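Local coordinates for phosphinothricin N-acetyltransferase (Brucella ovis, PDB 5DWM) that transfers an acetyl group from acetyl-CoA to the amino group of phosphinothricin, as a member of the GNAT acetyltransferase family, at the interface of chains A and B. Coordinates in Å, arbitrary orientation; residue numbers count along the deposited sequence, not the author numbering. Chains: chain A/B, Phosphinothricin N-acetyltransferase.

The interface of chains A and B. Residues chain A 80, 126, 150-153, 168; chain B 80, 150-153, 168.
Strand 148-153 of chain A meets the same strand of chain B, with strand 162-172 of each chain packing against them; farther out, Ile153 of one chain reaches strand 124-129 and the Phe80 loop of the other. The strands join in an antiparallel bridge at A:Gly151 and B:Gly151, whose CA atoms lie 3.6 Å apart near the two-fold axis. On either side of this point a backbone hydrogen bond links the chains: the amide N of B:Arg152 donates to the carbonyl O of A:Cys150 at 2.9 Å and, as its twin, A:Arg152 N donates to B:Cys150 O. Each is fairly straight, about 158° at the hydrogen, though the donor sits tilted out of the carbonyl plane.

On the side of the strands that faces Phe80, A:Leu168 and B:Leu168 meet tip to tip; their CD1 methyls are 3.3 Å apart, closer than two methyl groups normally approach, so the packing on the axis is tight. B:Ile153 reaches into chain A and crosses A:Leu126 at about a right angle. Its CG1 stands anti to the carbonyl carbon (chi1 -53°) and the branch runs on extended (chi2 169°), which brings CD1 to 4.2 Å from A:Leu126 CD2, while CG2 faces the other leucine methyl, CD1. The same CD1 of B:Ile153 lies 4.4 Å from CZ at the ring tip of A:Phe80, and A:Ile153 repeats this approach to B:Phe80.

The patch thus combines a short strand pairing with apolar contacts on one side of it, in a two-fold interface that may reflect a dimer. In each GNAT fold, strands 148-153 and 162-172 of the C-terminal half form the patch, with strand 124-129 and the loop after strand 70-79 supplying the outer apolar contacts.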
# COMPACT_ATOMS: atom_id res chain seq x y z
N PHE A 80 -4.07 -1.76 -5.54
CA PHE A 80 -3.29 -1.16 -4.46
C PHE A 80 -3.34 -2.06 -3.22
O PHE A 80 -2.30 -2.47 -2.69
CB PHE A 80 -3.82 0.24 -4.14
CG PHE A 80 -3.30 0.82 -2.86
CD1 PHE A 80 -1.97 1.17 -2.73
CD2 PHE A 80 -4.15 1.00 -1.77
CE1 PHE A 80 -1.49 1.70 -1.53
CE2 PHE A 80 -3.68 1.53 -0.57
CZ PHE A 80 -2.35 1.88 -0.46
N LEU A 126 -3.88 4.89 -9.22
CA LEU A 126 -2.89 5.37 -8.27
C LEU A 126 -1.48 5.04 -8.75
O LEU A 126 -1.22 3.91 -9.18
CB LEU A 126 -3.11 4.69 -6.91
CG LEU A 126 -2.19 5.09 -5.75
CD1 LEU A 126 -2.54 6.49 -5.25
CD2 LEU A 126 -2.28 4.08 -4.61
N CYS A 150 -0.94 13.31 -4.35
CA CYS A 150 -1.81 12.98 -3.23
C CYS A 150 -1.05 12.42 -2.03
O CYS A 150 -1.69 11.87 -1.13
CB CYS A 150 -2.96 12.05 -3.65
SG CYS A 150 -2.48 10.41 -4.23
N GLY A 151 0.26 12.55 -1.98
CA GLY A 151 0.98 12.20 -0.77
C GLY A 151 2.45 11.96 -1.01
O GLY A 151 2.91 11.84 -2.15
N ARG A 152 3.18 11.89 0.09
CA ARG A 152 4.61 11.61 0.05
C ARG A 152 4.98 10.96 1.37
O ARG A 152 4.93 11.62 2.42
CB ARG A 152 5.42 12.89 -0.17
CG ARG A 152 6.91 12.64 -0.33
CD ARG A 152 7.58 13.85 -0.98
NE ARG A 152 9.03 13.71 -1.06
CZ ARG A 152 9.78 14.23 -2.03
NH1 ARG A 152 9.22 14.93 -3.02
NH2 ARG A 152 11.09 14.06 -2.02
N ILE A 153 5.33 9.68 1.33
CA ILE A 153 5.78 8.97 2.53
C ILE A 153 7.29 9.13 2.57
O ILE A 153 8.01 8.53 1.77
CB ILE A 153 5.39 7.49 2.52
CG1 ILE A 153 3.89 7.29 2.27
CG2 ILE A 153 5.82 6.81 3.83
CD1 ILE A 153 3.52 5.82 2.03
N LEU A 168 3.06 9.69 -4.00
CA LEU A 168 1.77 9.15 -4.41
C LEU A 168 1.04 10.15 -5.30
O LEU A 168 1.00 11.34 -5.00
CB LEU A 168 0.90 8.83 -3.20
CG LEU A 168 1.56 7.92 -2.16
CD1 LEU A 168 0.76 8.01 -0.90
CD2 LEU A 168 1.58 6.50 -2.66
N PHE B 80 3.93 -2.25 5.54
CA PHE B 80 3.16 -1.57 4.51
C PHE B 80 3.24 -2.32 3.19
O PHE B 80 2.21 -2.68 2.60
CB PHE B 80 3.69 -0.14 4.35
CG PHE B 80 3.19 0.56 3.12
CD1 PHE B 80 1.86 0.94 3.02
CD2 PHE B 80 4.05 0.84 2.07
CE1 PHE B 80 1.40 1.59 1.90
CE2 PHE B 80 3.60 1.49 0.93
CZ PHE B 80 2.27 1.86 0.84
N CYS B 150 0.85 12.87 5.78
CA CYS B 150 1.72 12.62 4.63
C CYS B 150 0.94 12.17 3.39
O CYS B 150 1.55 11.65 2.45
CB CYS B 150 2.84 11.64 4.97
SG CYS B 150 2.34 9.96 5.41
N GLY B 151 -0.36 12.35 3.36
CA GLY B 151 -1.09 12.10 2.13
C GLY B 151 -2.56 11.84 2.37
O GLY B 151 -3.02 11.65 3.50
N ARG B 152 -3.30 11.84 1.26
CA ARG B 152 -4.72 11.52 1.29
C ARG B 152 -5.11 11.00 -0.08
O ARG B 152 -5.07 11.76 -1.06
CB ARG B 152 -5.54 12.75 1.68
CG ARG B 152 -7.05 12.52 1.74
CD ARG B 152 -7.73 13.67 2.46
NE ARG B 152 -9.18 13.51 2.52
CZ ARG B 152 -9.94 13.93 3.52
NH1 ARG B 152 -9.38 14.54 4.57
NH2 ARG B 152 -11.25 13.74 3.49
N ILE B 153 -5.46 9.72 -0.17
CA ILE B 153 -5.91 9.12 -1.42
C ILE B 153 -7.43 9.30 -1.44
O ILE B 153 -8.14 8.65 -0.67
CB ILE B 153 -5.53 7.64 -1.54
CG1 ILE B 153 -4.03 7.44 -1.32
CG2 ILE B 153 -5.97 7.07 -2.90
CD1 ILE B 153 -3.62 5.99 -1.16
N LEU B 168 -3.22 9.30 5.17
CA LEU B 168 -1.93 8.71 5.51
C LEU B 168 -1.20 9.62 6.49
O LEU B 168 -1.17 10.84 6.31
CB LEU B 168 -1.08 8.54 4.26
CG LEU B 168 -1.75 7.70 3.17
CD1 LEU B 168 -1.11 7.98 1.85
CD2 LEU B 168 -1.64 6.24 3.51